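Haloacid dehalogenase/epoxide hydrolase family (Corynebacterium glutamicum ATCC 13032, PDB 2PR7) probably acts as a hydrolase of the haloacid dehalogenase (HAD) superfamily, with a metal-binding active site, although its substrate is not known. Local coordinates at residues V38-D43 / E77-A82; V72-E77 / L96-I101. One frame throughout, in Å; residues are numbered along the deposited sequence. Where two conformers were deposited one is given.

How the contacts relate
Contact 1 (38-43 with 77-82) and contact 2 (72-77 with 96-101) show how one HAD-type core can place apolar packing next to a metal site. Their centres lie about 7 Å apart, and both share Glu-77, which starts helix 77-86. The two contacts meet at Lys-74. Its NZ lies 2.9 Å from Leu-40 O of contact 1, a probable hydrogen bond, and its backbone O lies 2.9 Å from Asn-42 ND2, probably another. Contact 1 packs helix 77-86 on the sheet, with the side chain of Leu-40 about 10 Å from the calcium ion, while contact 2 reaches the ion, which its Asp-99 binds directly.

Contact 1. Residues V38-D43 / E77-A82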
loop_
_atom_site.group_PDB
_atom_site.type_symbol
_atom_site.label_atom_id
_atom_site.label_comp_id
_atom_site.label_asym_id
_atom_site.label_seq_id
_atom_site.Cartn_x
_atom_site.Cartn_y
_atom_site.Cartn_z
ATOM N N VAL A 38 0.861 -4.783 1.581
ATOM C CA VAL A 38 -0.584 -4.887 1.764
ATOM C C VAL A 38 -1.281 -3.833 0.924
ATOM O O VAL A 38 -0.847 -2.679 0.891
ATOM C CB VAL A 38 -1.007 -4.665 3.231
ATOM C CG1 VAL A 38 -2.516 -4.891 3.383
ATOM C CG2 VAL A 38 -0.297 -5.572 4.111
ATOM N N ILE A 39 -2.353 -4.218 0.241
ATOM C CA ILE A 39 -3.262 -3.266 -0.370
ATOM C C ILE A 39 -4.348 -3.043 0.662
ATOM O O ILE A 39 -4.971 -4.005 1.134
ATOM C CB ILE A 39 -3.886 -3.781 -1.688
ATOM C CG1 ILE A 39 -2.807 -3.905 -2.767
ATOM C CG2 ILE A 39 -5.023 -2.865 -2.132
ATOM C CD1 ILE A 39 -3.241 -4.502 -4.073
ATOM N N LEU A 40 -4.526 -1.781 1.039
ATOM C CA LEU A 40 -5.577 -1.376 1.994
ATOM C C LEU A 40 -6.454 -0.426 1.230
ATOM O O LEU A 40 -6.059 0.713 0.919
ATOM C CB LEU A 40 -5.051 -0.709 3.255
ATOM C CG LEU A 40 -6.053 -0.258 4.326
ATOM C CD1 LEU A 40 -6.796 -1.472 4.921
ATOM C CD2 LEU A 40 -5.350 0.542 5.387
ATOM N N SER A 41 -7.658 -0.891 0.911
ATOM C CA SER A 41 -8.534 -0.143 0.046
ATOM C C SER A 41 -9.900 0.119 0.690
ATOM O O SER A 41 -10.505 -0.811 1.252
ATOM C CB SER A 41 -8.723 -0.958 -1.228
ATOM O OG SER A 41 -9.693 -0.413 -2.105
ATOM N N ASN A 42 -10.418 1.340 0.529
ATOM C CA ASN A 42 -11.777 1.647 0.929
ATOM C C ASN A 42 -12.625 1.256 -0.283
ATOM O O ASN A 42 -12.668 1.999 -1.254
ATOM C CB ASN A 42 -11.971 3.127 1.243
ATOM C CG ASN A 42 -11.496 3.507 2.658
ATOM O OD1 ASN A 42 -11.003 2.675 3.411
ATOM N ND2 ASN A 42 -11.661 4.786 3.024
ATOM N N ASP A 43 -13.290 0.113 -0.208
ATOM C CA ASP A 43 -13.951 -0.507 -1.356
ATOM C C ASP A 43 -14.982 -1.445 -0.727
ATOM O O ASP A 43 -14.733 -1.992 0.347
ATOM C CB ASP A 43 -12.975 -1.314 -2.208
ATOM C CG ASP A 43 -13.632 -1.892 -3.472
ATOM O OD1 ASP A 43 -13.567 -1.231 -4.544
ATOM O OD2 ASP A 43 -14.238 -2.976 -3.445
ATOM N N GLU A 77 -7.724 4.601 12.593
ATOM C CA GLU A 77 -6.521 3.912 13.051
ATOM C C GLU A 77 -6.680 2.385 12.922
ATOM O O GLU A 77 -5.745 1.692 12.555
ATOM C CB GLU A 77 -6.191 4.307 14.490
ATOM C CG GLU A 77 -5.023 3.547 15.049
ATOM C CD GLU A 77 -4.555 4.096 16.394
ATOM O OE1 GLU A 77 -4.774 5.297 16.653
ATOM O OE2 GLU A 77 -3.941 3.316 17.162
ATOM N N ALA A 78 -7.865 1.871 13.256
ATOM C CA ALA A 78 -8.168 0.431 13.132
ATOM C C ALA A 78 -7.909 -0.186 11.749
ATOM O O ALA A 78 -7.500 -1.353 11.639
ATOM C CB ALA A 78 -9.600 0.143 13.606
ATOM N N ALA A 79 -8.118 0.606 10.698
ATOM C CA ALA A 79 -7.887 0.158 9.336
ATOM C C ALA A 79 -6.383 -0.005 9.159
ATOM O O ALA A 79 -5.903 -1.024 8.638
ATOM C CB ALA A 79 -8.452 1.161 8.358
ATOM N N PHE A 80 -5.610 1.004 9.556
ATOM C CA PHE A 80 -4.138 0.882 9.453
ATOM C C PHE A 80 -3.568 -0.246 10.297
ATOM O O PHE A 80 -2.669 -0.976 9.845
ATOM C CB PHE A 80 -3.458 2.217 9.775
ATOM C CG PHE A 80 -3.922 3.346 8.900
ATOM C CD1 PHE A 80 -3.857 3.231 7.532
ATOM C CD2 PHE A 80 -4.462 4.496 9.429
ATOM C CE1 PHE A 80 -4.282 4.237 6.713
ATOM C CE2 PHE A 80 -4.909 5.504 8.605
ATOM C CZ PHE A 80 -4.828 5.355 7.244
ATOM N N GLN A 81 -4.126 -0.401 11.501
ATOM C CA GLN A 81 -3.730 -1.453 12.429
ATOM C C GLN A 81 -3.972 -2.819 11.816
ATOM O O GLN A 81 -3.148 -3.731 11.964
ATOM C CB GLN A 81 -4.501 -1.325 13.741
ATOM C CG GLN A 81 -4.037 -2.293 14.831
ATOM C CD GLN A 81 -2.639 -2.007 15.302
ATOM O OE1 GLN A 81 -1.712 -2.742 14.983
ATOM N NE2 GLN A 81 -2.468 -0.927 16.043
ATOM N N ALA A 82 -5.086 -2.971 11.106
ATOM C CA ALA A 82 -5.411 -4.254 10.483
ATOM C C ALA A 82 -4.382 -4.575 9.401
ATOM O O ALA A 82 -3.945 -5.723 9.224
ATOM C CB ALA A 82 -6.825 -4.213 9.883
#
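Strand residue Leu-40 and helix residue Ala-79 mark the nearest approach of the two backbones, with CA atoms 7.8 Å apart, and no hydrogen bond joins the segments. This is helix-on-sheet packing in a Rossmann-like HAD fold: strand 36-41, an inner member of the parallel sheet, is covered here by helix 77-86. Leu-40 carries the strand's side of the contact. Its side chain leaves the strand toward the helix, and with CG anti to the backbone N (chi1 -179°) both methyls of Leu-40 rest against Ala-79 O, CD2 at 3.7 Å and CD1 at 3.8 Å. Leu-40 CD2 reaches Ala-79 CB as well, at 4.3 Å. Phe-80 starts out in the other direction, but with its CG beside the backbone N (chi1 -57°) the ring swings back, and the two side chains cross at about a right angle. Around them Leu-65 and Ile-6, from the strands flanking 36-41, also touch Leu-40, so the group is enclosed in the apolar layer between sheet and helix. Beyond Ala-79, the CD2 methyl of Leu-40 also meets one ortho carbon of the aromatic ring, Phe-80 CD1, at 3.7 Å, approaching it obliquely.

Contact 2. Residues V72-E77 / L96-I101; sequences VEKPEE and LVDDSI. With CA (calcium ion), chain C.
Lys-74, in the irregular loop 72-77, faces Asp-98 at the end of strand 94-98 with the two CA atoms 10.1 Å apart, so side chains alone bridge the gap. As in HAD relatives, a loop lysine and acidic residues at the end of the fourth strand in chain order gather beside the metal. The side chains come from opposite directions. Lys-74 is extended except for a bend at chi3 (-69°), which turns its ammonium group onto one carboxylate oxygen: NZ donates to Asp-98 OD2 at 2.7 Å, a salt bridge on the syn side, 25° out of the carboxylate plane. NZ also donates to Leu-40 O, and the same OD2 accepts from Asn-103 ND2 of helix 101-110. Each segment has internal bonds of its own. In the loop, Glu-73 N donates to Glu-76 OE2 at 2.9 Å across a turn that contains the cis peptide bond between Lys-74 and Pro-75. Ser-100 N donates to Asp-98 OD1, again at 2.9 Å, forming an Asx turn that steadies the carboxylate, and Ser-100 OG caps helix 101-110 through Asn-103 N. Next in sequence, Asp-99 OD1 binds the calcium ion at 2.4 Å; Asp-8 OD2, Ala-10 O and three waters complete the shell, probably where relatives hold magnesium. One of those waters donates to Asp-98 OD1 at 2.6 Å. The carboxylate of Asp-98 is therefore a second-shell link: OD2 helps to hold the lysine, OD1 holds a metal-bound water, and the ammonium group is tied to the calcium site without touching the ion.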
loop_
_atom_site.group_PDB
_atom_site.type_symbol
_atom_site.label_atom_id
_atom_site.label_comp_id
_atom_site.label_asym_id
_atom_site.label_seq_id
_atom_site.Cartn_x
_atom_site.Cartn_y
_atom_site.Cartn_z
ATOM N N VAL A 72 -14.095 -1.557 8.931
ATOM C CA VAL A 72 -13.458 -0.264 9.280
ATOM C C VAL A 72 -12.870 0.297 8.009
ATOM O O VAL A 72 -12.613 -0.457 7.069
ATOM C CB VAL A 72 -12.349 -0.427 10.350
ATOM C CG1 VAL A 72 -12.959 -0.831 11.676
ATOM C CG2 VAL A 72 -11.278 -1.432 9.906
ATOM N N GLU A 73 -12.675 1.613 7.950
ATOM C CA GLU A 73 -12.161 2.234 6.761
ATOM C C GLU A 73 -11.077 3.268 7.086
ATOM O O GLU A 73 -11.035 3.825 8.170
ATOM C CB GLU A 73 -13.270 2.891 5.947
ATOM C CG GLU A 73 -14.040 3.950 6.659
ATOM C CD GLU A 73 -15.308 4.362 5.887
ATOM O OE1 GLU A 73 -15.632 3.767 4.836
ATOM O OE2 GLU A 73 -15.995 5.289 6.359
ATOM N N LYS A 74 -10.214 3.526 6.124
ATOM C CA LYS A 74 -9.272 4.625 6.249
ATOM C C LYS A 74 -10.132 5.871 6.318
ATOM O O LYS A 74 -11.121 5.950 5.604
ATOM C CB LYS A 74 -8.370 4.678 5.015
ATOM C CG LYS A 74 -7.527 3.414 4.807
ATOM C CD LYS A 74 -6.706 3.486 3.529
ATOM C CE LYS A 74 -7.521 3.422 2.240
ATOM N NZ LYS A 74 -6.759 3.486 1.014
ATOM N N PRO A 75 -9.717 6.881 7.085
ATOM C CA PRO A 75 -8.470 7.013 7.858
ATOM C C PRO A 75 -8.447 6.473 9.295
ATOM O O PRO A 75 -7.511 6.762 10.034
ATOM C CB PRO A 75 -8.219 8.531 7.820
ATOM C CG PRO A 75 -9.605 9.079 7.896
ATOM C CD PRO A 75 -10.444 8.160 7.045
ATOM N N GLU A 76 -9.415 5.644 9.665
ATOM C CA GLU A 76 -9.494 5.127 11.042
ATOM C C GLU A 76 -8.250 4.357 11.393
ATOM O O GLU A 76 -7.765 3.549 10.572
ATOM C CB GLU A 76 -10.681 4.185 11.226
ATOM C CG GLU A 76 -12.031 4.804 10.922
ATOM C CD GLU A 76 -13.162 3.858 11.233
ATOM O OE1 GLU A 76 -13.735 3.992 12.332
ATOM O OE2 GLU A 76 -13.464 2.973 10.409
ATOM N N GLU A 77 -7.724 4.601 12.593
ATOM C CA GLU A 77 -6.521 3.912 13.051
ATOM C C GLU A 77 -6.680 2.385 12.922
ATOM O O GLU A 77 -5.745 1.692 12.555
ATOM C CB GLU A 77 -6.191 4.307 14.490
ATOM C CG GLU A 77 -5.023 3.547 15.049
ATOM C CD GLU A 77 -4.555 4.096 16.394
ATOM O OE1 GLU A 77 -4.774 5.297 16.653
ATOM O OE2 GLU A 77 -3.941 3.316 17.162
ATOM N N LEU A 96 2.493 4.131 4.413
ATOM C CA LEU A 96 1.247 4.133 3.670
ATOM C C LEU A 96 1.430 4.998 2.423
ATOM O O LEU A 96 1.844 6.170 2.562
ATOM C CB LEU A 96 0.100 4.733 4.485
ATOM C CG LEU A 96 -1.193 4.940 3.653
ATOM C CD1 LEU A 96 -1.879 3.533 3.464
ATOM C CD2 LEU A 96 -2.175 5.954 4.247
ATOM N N VAL A 97 1.070 4.478 1.263
ATOM C CA VAL A 97 1.029 5.260 0.081
ATOM C C VAL A 97 -0.443 5.394 -0.347
ATOM O O VAL A 97 -1.106 4.408 -0.620
ATOM C CB VAL A 97 1.881 4.605 -1.043
ATOM C CG1 VAL A 97 1.750 5.391 -2.418
ATOM C CG2 VAL A 97 3.352 4.363 -0.617
ATOM N N ASP A 98 -0.931 6.615 -0.481
ATOM C CA ASP A 98 -2.352 6.815 -0.737
ATOM C C ASP A 98 -2.532 8.153 -1.443
ATOM O O ASP A 98 -1.815 9.139 -1.157
ATOM C CB ASP A 98 -3.098 6.809 0.608
ATOM C CG ASP A 98 -4.613 6.534 0.499
ATOM O OD1 ASP A 98 -5.344 7.335 -0.109
ATOM O OD2 ASP A 98 -5.072 5.566 1.121
ATOM N N ASP A 99 -3.513 8.207 -2.335
ATOM C CA ASP A 99 -3.797 9.435 -3.085
ATOM C C ASP A 99 -4.737 10.404 -2.328
ATOM O O ASP A 99 -5.048 11.469 -2.831
ATOM C CB ASP A 99 -4.362 9.133 -4.480
ATOM C CG ASP A 99 -5.712 8.473 -4.428
ATOM O OD1 ASP A 99 -5.862 7.598 -3.589
ATOM O OD2 ASP A 99 -6.619 8.842 -5.184
ATOM N N SER A 100 -5.166 10.025 -1.128
ATOM C CA SER A 100 -5.993 10.869 -0.276
ATOM C C SER A 100 -5.160 11.476 0.838
ATOM O O SER A 100 -4.636 10.746 1.701
ATOM C CB SER A 100 -7.134 10.102 0.359
ATOM O OG SER A 100 -7.673 10.839 1.427
ATOM N N ILE A 101 -5.076 12.808 0.844
ATOM C CA ILE A 101 -4.293 13.484 1.870
ATOM C C ILE A 101 -4.834 13.189 3.268
ATOM O O ILE A 101 -4.039 13.003 4.192
ATOM C CB ILE A 101 -4.137 15.000 1.614
ATOM C CG1 ILE A 101 -3.046 15.568 2.539
ATOM C CG2 ILE A 101 -5.473 15.703 1.770
ATOM C CD1 ILE A 101 -1.668 14.885 2.383
HETATM CA CA CA C . -7.509 5.897 -3.438
HETATM O O HOH W 1 -7.590 7.233 -1.406
HETATM O O HOH W 2 -9.311 7.223 -4.971
HETATM O O HOH W 3 -9.946 5.798 -3.308
#